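Long-range contacts in ESX-1 secretion-associated protein EspB (Mycobacterium marinum, PDB 7P0Z), which is secreted through the ESX-1 system of mycobacteria and assembles into a seven-subunit, channel-like oligomer that probably serves in protein transport: residues E15-A20 with S75-A80; D21-P26 with K170-F175. All blocks are in the same frame, centred on the assembly; numbering follows the deposited sequence.

Contact 1 of 2, residues E15-A20 with S75-A80; sequences EILNRA and SLRNAA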
loop_
_atom_site.group_PDB
_atom_site.type_symbol
_atom_site.label_atom_id
_atom_site.label_comp_id
_atom_site.label_asym_id
_atom_site.label_seq_id
_atom_site.Cartn_x
_atom_site.Cartn_y
_atom_site.Cartn_z
ATOM N N GLU A 15 -12.070 -29.018 -40.163
ATOM C CA GLU A 15 -11.725 -28.674 -38.796
ATOM C C GLU A 15 -12.315 -27.332 -38.407
ATOM O O GLU A 15 -12.878 -27.182 -37.321
ATOM C CB GLU A 15 -10.215 -28.649 -38.615
ATOM C CG GLU A 15 -9.819 -28.463 -37.167
ATOM C CD GLU A 15 -8.514 -27.737 -36.978
ATOM O OE1 GLU A 15 -8.480 -26.511 -37.158
ATOM O OE2 GLU A 15 -7.522 -28.383 -36.615
ATOM N N ILE A 16 -12.216 -26.349 -39.289
ATOM C CA ILE A 16 -12.750 -25.035 -38.974
ATOM C C ILE A 16 -14.260 -25.086 -38.813
ATOM O O ILE A 16 -14.812 -24.483 -37.893
ATOM C CB ILE A 16 -12.318 -24.015 -40.039
ATOM C CG1 ILE A 16 -10.828 -24.130 -40.293
ATOM C CG2 ILE A 16 -12.654 -22.613 -39.610
ATOM C CD1 ILE A 16 -10.331 -23.175 -41.306
ATOM N N LEU A 17 -14.954 -25.792 -39.696
ATOM C CA LEU A 17 -16.403 -25.851 -39.568
ATOM C C LEU A 17 -16.824 -26.560 -38.292
ATOM O O LEU A 17 -17.778 -26.141 -37.625
ATOM C CB LEU A 17 -17.015 -26.531 -40.788
ATOM C CG LEU A 17 -16.828 -25.732 -42.066
ATOM C CD1 LEU A 17 -17.169 -26.565 -43.256
ATOM C CD2 LEU A 17 -17.659 -24.483 -42.043
ATOM N N ASN A 18 -16.135 -27.635 -37.937
ATOM C CA ASN A 18 -16.458 -28.317 -36.699
ATOM C C ASN A 18 -16.224 -27.414 -35.500
ATOM O O ASN A 18 -17.023 -27.398 -34.562
ATOM C CB ASN A 18 -15.640 -29.588 -36.571
ATOM C CG ASN A 18 -16.111 -30.667 -37.484
ATOM O OD1 ASN A 18 -17.225 -30.635 -37.983
ATOM N ND2 ASN A 18 -15.271 -31.648 -37.695
ATOM N N ARG A 19 -15.142 -26.651 -35.520
ATOM C CA ARG A 19 -14.879 -25.741 -34.420
ATOM C C ARG A 19 -15.919 -24.637 -34.359
ATOM O O ARG A 19 -16.289 -24.188 -33.274
ATOM C CB ARG A 19 -13.481 -25.166 -34.559
ATOM C CG ARG A 19 -12.405 -26.180 -34.354
ATOM C CD ARG A 19 -12.517 -26.875 -33.019
ATOM N NE ARG A 19 -12.447 -25.919 -31.929
ATOM C CZ ARG A 19 -11.320 -25.425 -31.443
ATOM N NH1 ARG A 19 -10.163 -25.789 -31.953
ATOM N NH2 ARG A 19 -11.354 -24.550 -30.457
ATOM N N ALA A 20 -16.403 -24.187 -35.511
ATOM C CA ALA A 20 -17.459 -23.185 -35.521
ATOM C C ALA A 20 -18.730 -23.718 -34.887
ATOM O O ALA A 20 -19.387 -23.017 -34.117
ATOM C CB ALA A 20 -17.739 -22.716 -36.941
ATOM N N SER A 75 -17.992 -15.736 -38.251
ATOM C CA SER A 75 -16.706 -15.346 -38.806
ATOM C C SER A 75 -15.858 -16.559 -39.146
ATOM O O SER A 75 -15.134 -16.556 -40.143
ATOM C CB SER A 75 -15.963 -14.426 -37.850
ATOM O OG SER A 75 -16.594 -13.174 -37.774
ATOM N N LEU A 76 -15.919 -17.599 -38.326
ATOM C CA LEU A 76 -15.168 -18.803 -38.639
ATOM C C LEU A 76 -15.673 -19.458 -39.910
ATOM O O LEU A 76 -14.887 -19.963 -40.707
ATOM C CB LEU A 76 -15.229 -19.790 -37.487
ATOM C CG LEU A 76 -14.442 -19.414 -36.246
ATOM C CD1 LEU A 76 -14.877 -20.286 -35.100
ATOM C CD2 LEU A 76 -12.981 -19.560 -36.497
ATOM N N ARG A 77 -16.983 -19.485 -40.106
ATOM C CA ARG A 77 -17.510 -20.070 -41.329
ATOM C C ARG A 77 -17.093 -19.271 -42.549
ATOM O O ARG A 77 -16.780 -19.844 -43.594
ATOM C CB ARG A 77 -19.016 -20.189 -41.245
ATOM C CG ARG A 77 -19.410 -21.173 -40.227
ATOM C CD ARG A 77 -20.844 -21.460 -40.265
ATOM N NE ARG A 77 -21.196 -22.317 -39.155
ATOM C CZ ARG A 77 -21.744 -21.874 -38.037
ATOM N NH1 ARG A 77 -22.007 -20.589 -37.905
ATOM N NH2 ARG A 77 -22.033 -22.712 -37.061
ATOM N N ASN A 78 -17.062 -17.953 -42.436
ATOM C CA ASN A 78 -16.574 -17.158 -43.551
ATOM C C ASN A 78 -15.106 -17.447 -43.827
ATOM O O ASN A 78 -14.693 -17.630 -44.982
ATOM C CB ASN A 78 -16.799 -15.679 -43.273
ATOM C CG ASN A 78 -18.259 -15.324 -43.200
ATOM O OD1 ASN A 78 -19.125 -16.128 -43.518
ATOM N ND2 ASN A 78 -18.542 -14.112 -42.777
ATOM N N ALA A 79 -14.304 -17.506 -42.774
ATOM C CA ALA A 79 -12.895 -17.808 -42.942
ATOM C C ALA A 79 -12.700 -19.166 -43.595
ATOM O O ALA A 79 -11.763 -19.364 -44.366
ATOM C CB ALA A 79 -12.194 -17.753 -41.594
ATOM N N ALA A 80 -13.560 -20.120 -43.275
ATOM C CA ALA A 80 -13.491 -21.412 -43.927
ATOM C C ALA A 80 -13.848 -21.302 -45.399
ATOM O O ALA A 80 -13.198 -21.913 -46.247
ATOM C CB ALA A 80 -14.413 -22.396 -43.227
#

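Contact 2 of 2, residues D21-P26 with K170-F175; sequences DEVEAP and KRFRIF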
loop_
_atom_site.group_PDB
_atom_site.type_symbol
_atom_site.label_atom_id
_atom_site.label_comp_id
_atom_site.label_asym_id
_atom_site.label_seq_id
_atom_site.Cartn_x
_atom_site.Cartn_y
_atom_site.Cartn_z
ATOM N N ASP A 21 -19.098 -24.951 -35.196
ATOM C CA ASP A 21 -20.266 -25.499 -34.524
ATOM C C ASP A 21 -20.021 -25.698 -33.039
ATOM O O ASP A 21 -20.932 -25.507 -32.237
ATOM C CB ASP A 21 -20.696 -26.797 -35.167
ATOM C CG ASP A 21 -21.396 -26.570 -36.467
ATOM O OD1 ASP A 21 -21.801 -25.424 -36.723
ATOM O OD2 ASP A 21 -21.548 -27.532 -37.241
ATOM N N GLU A 22 -18.806 -26.063 -32.655
ATOM C CA GLU A 22 -18.520 -26.280 -31.250
ATOM C C GLU A 22 -18.532 -24.985 -30.451
ATOM O O GLU A 22 -18.879 -24.993 -29.269
ATOM C CB GLU A 22 -17.177 -26.978 -31.096
ATOM C CG GLU A 22 -16.840 -27.299 -29.670
ATOM C CD GLU A 22 -15.527 -28.011 -29.496
ATOM O OE1 GLU A 22 -14.874 -28.329 -30.504
ATOM O OE2 GLU A 22 -15.126 -28.220 -28.339
ATOM N N VAL A 23 -18.161 -23.870 -31.063
ATOM C CA VAL A 23 -17.971 -22.680 -30.260
ATOM C C VAL A 23 -19.299 -22.017 -29.934
ATOM O O VAL A 23 -19.417 -21.333 -28.919
ATOM C CB VAL A 23 -17.012 -21.707 -30.960
ATOM C CG1 VAL A 23 -17.686 -21.012 -32.110
ATOM C CG2 VAL A 23 -16.455 -20.713 -29.971
ATOM N N GLU A 24 -20.315 -22.200 -30.765
ATOM C CA GLU A 24 -21.605 -21.592 -30.522
ATOM C C GLU A 24 -22.620 -22.582 -29.985
ATOM O O GLU A 24 -23.805 -22.268 -29.942
ATOM C CB GLU A 24 -22.140 -20.945 -31.794
ATOM C CG GLU A 24 -22.740 -21.938 -32.753
ATOM C CD GLU A 24 -23.401 -21.286 -33.926
ATOM O OE1 GLU A 24 -23.645 -20.069 -33.876
ATOM O OE2 GLU A 24 -23.707 -21.995 -34.901
ATOM N N ALA A 25 -22.194 -23.766 -29.587
ATOM C CA ALA A 25 -23.111 -24.664 -28.923
ATOM C C ALA A 25 -23.534 -24.050 -27.594
ATOM O O ALA A 25 -22.780 -23.286 -26.999
ATOM C CB ALA A 25 -22.458 -26.018 -28.691
ATOM N N PRO A 26 -24.740 -24.333 -27.122
ATOM C CA PRO A 26 -25.176 -23.748 -25.853
ATOM C C PRO A 26 -24.254 -24.131 -24.715
ATOM O O PRO A 26 -23.777 -25.256 -24.633
ATOM C CB PRO A 26 -26.573 -24.332 -25.660
ATOM C CG PRO A 26 -26.595 -25.522 -26.488
ATOM C CD PRO A 26 -25.749 -25.246 -27.665
ATOM N N LYS A 170 -12.929 -25.535 -23.383
ATOM C CA LYS A 170 -12.349 -26.298 -24.482
ATOM C C LYS A 170 -12.705 -25.701 -25.820
ATOM O O LYS A 170 -11.895 -25.724 -26.744
ATOM C CB LYS A 170 -12.843 -27.732 -24.472
ATOM C CG LYS A 170 -12.302 -28.579 -23.419
ATOM C CD LYS A 170 -13.143 -29.803 -23.363
ATOM C CE LYS A 170 -13.011 -30.566 -24.646
ATOM N NZ LYS A 170 -13.766 -31.841 -24.590
ATOM N N ARG A 171 -13.914 -25.177 -25.949
ATOM C CA ARG A 171 -14.353 -24.644 -27.221
ATOM C C ARG A 171 -13.516 -23.470 -27.694
ATOM O O ARG A 171 -13.741 -22.994 -28.801
ATOM C CB ARG A 171 -15.812 -24.227 -27.133
ATOM C CG ARG A 171 -16.052 -23.118 -26.161
ATOM C CD ARG A 171 -17.494 -22.730 -26.135
ATOM N NE ARG A 171 -18.355 -23.735 -25.529
ATOM C CZ ARG A 171 -19.652 -23.838 -25.775
ATOM N NH1 ARG A 171 -20.228 -23.005 -26.617
ATOM N NH2 ARG A 171 -20.372 -24.767 -25.186
ATOM N N PHE A 172 -12.565 -22.988 -26.911
ATOM C CA PHE A 172 -11.720 -21.899 -27.360
ATOM C C PHE A 172 -10.275 -22.303 -27.549
ATOM O O PHE A 172 -9.426 -21.433 -27.703
ATOM C CB PHE A 172 -11.779 -20.729 -26.393
ATOM C CG PHE A 172 -13.135 -20.263 -26.106
ATOM C CD1 PHE A 172 -13.922 -19.754 -27.101
ATOM C CD2 PHE A 172 -13.627 -20.313 -24.835
ATOM C CE1 PHE A 172 -15.176 -19.315 -26.835
ATOM C CE2 PHE A 172 -14.880 -19.862 -24.562
ATOM C CZ PHE A 172 -15.659 -19.357 -25.569
ATOM N N ARG A 173 -9.975 -23.589 -27.542
ATOM C CA ARG A 173 -8.608 -24.024 -27.735
ATOM C C ARG A 173 -8.100 -23.633 -29.115
ATOM O O ARG A 173 -8.864 -23.361 -30.037
ATOM C CB ARG A 173 -8.506 -25.526 -27.554
ATOM C CG ARG A 173 -9.147 -26.280 -28.642
ATOM C CD ARG A 173 -9.220 -27.716 -28.307
ATOM N NE ARG A 173 -9.898 -28.449 -29.355
ATOM C CZ ARG A 173 -11.209 -28.525 -29.469
ATOM N NH1 ARG A 173 -11.980 -27.896 -28.611
ATOM N NH2 ARG A 173 -11.749 -29.215 -30.447
ATOM N N ILE A 174 -6.778 -23.590 -29.235
ATOM C CA ILE A 174 -6.127 -23.333 -30.504
ATOM C C ILE A 174 -6.438 -24.434 -31.506
ATOM O O ILE A 174 -6.883 -25.527 -31.159
ATOM C CB ILE A 174 -4.615 -23.219 -30.286
ATOM C CG1 ILE A 174 -4.106 -24.532 -29.723
ATOM C CG2 ILE A 174 -4.287 -22.080 -29.372
ATOM C CD1 ILE A 174 -2.650 -24.588 -29.628
ATOM N N PHE A 175 -6.186 -24.137 -32.767
ATOM C CA PHE A 175 -6.446 -25.088 -33.830
ATOM C C PHE A 175 -5.270 -26.028 -34.001
ATOM O O PHE A 175 -4.124 -25.660 -33.775
ATOM C CB PHE A 175 -6.709 -24.360 -35.135
ATOM C CG PHE A 175 -7.822 -23.389 -35.056
ATOM C CD1 PHE A 175 -9.128 -23.815 -35.047
ATOM C CD2 PHE A 175 -7.567 -22.040 -34.998
ATOM C CE1 PHE A 175 -10.153 -22.912 -34.971
ATOM C CE2 PHE A 175 -8.589 -21.134 -34.925
ATOM C CZ PHE A 175 -9.883 -21.571 -34.913
#

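Contact 1 of 2, residues E15-A20 with S75-A80
Ile-16, Leu-17 and Ala-20 pack against Leu-76, Arg-77 and Ala-80 where helix 13-23 runs antiparallel along the C-terminal part of helix 42-81, the helical hairpin of the PE domain. The axes of the two short segments approach to 8.8 Å, with 170° between their directions, and Ala-20 and Ala-80 each present only a methyl at the interface. The pairing is almost wholly apolar. A chi1 of -48° puts CG1 of Ile-16 beside the backbone N; the other branch, CG2, stands anti to N, lies 4.0 Å from CB of Ala-80 and reaches the backbone of the partner helix, 3.6 Å from Leu-76 O. Leu-17 meets the same Ala-80 methyl with CD2, so that the two branched side chains share one alanine. One turn further on, CB of Ala-20 sits 3.9 Å from CB of Leu-76, whose CD1 passes alongside Ala-20 CA. Leu-76 also touches Cys-186 of helix 181-224, and Ile-16 touches Trp-178 in the loop before that helix, so PPE residues border the seam.

Arg-77 supplies the polar margin. Its chain, extended from CG to NE, crosses the side chain of Leu-17 at about a right angle, with CG 4.2 Å from Leu-17 CD2. The aliphatic part thus continues the apolar seam, while the guanidinium goes on to salt bridges from NH2 to Asp-21 and Glu-24 near the end of helix 13-23. These carboxylates probably help fix its rotation. The methyl of Ala-20 covers one face of the guanidinium, with CB 3.9 Å above its plane and displaced toward the rim.

Contact 2 of 2, residues D21-P26 with K170-F175
A polar contact between a helix end and a loop joins Glu-22, Val-23, Ala-25 and Pro-26 to Arg-171, Phe-172 and Arg-173, tying the PE domain to the PPE domain where helix 13-23 ends. Arg-171 reaches the carbonyl of Val-23, the last helical residue, and those of Ala-25 and Pro-26 just beyond. Its NH1 donates to Val-23 O, from above the carbonyl plane, and almost straight (175°) to Ala-25 O at 2.6 Å; NH2 adds weak bonds to Ala-25 O and Pro-26 O and a salt bridge to Asp-168. A positive guanidinium at this carbonyl-rich C-terminal helix end is probably favourable electrostatically, and Glu-22 O lies over one of its faces.

Glu-22, its CG anti to the backbone N (chi1 -177°), extends to Arg-173, which grips it end-on: NH2 meets OE1 on its syn lone pair at 3.2 Å, and NH1 meets OE2 at 3.2 Å, with carboxylate and guanidinium planes 44° apart. Arg-173 NH1 also donates to Lys-170 O, which the backbone N of Arg-173 reaches from the opposite face. The apolar portion is small: CG2 of Val-23 lies 3.7 Å from CE1 of Phe-172, whose ring carries Arg-171 CG over its centre.

How the contacts relate
Both contacts use helix 13-23, contact 1 its middle and contact 2 its C-terminal end and the residues beyond, and their centres lie about 10 Å apart. Along the chain the order is 15-20, 21-26, 75-80, 170-175, so the segments alternate and the connections cross. Contact 1 closes the pair of PE helices; contact 2 carries that pair onto the PPE domain. Arg-77 is shared by both, and Arg-19 NH2 makes a probable hydrogen bond to Arg-173 O. The short helix thus joins helix 42-81 of its own PE domain to the PPE loop 170-175, where Ile-174 packs on Arg-67 of a second subunit, which also makes a weak hydrogen bond to Phe-175 O.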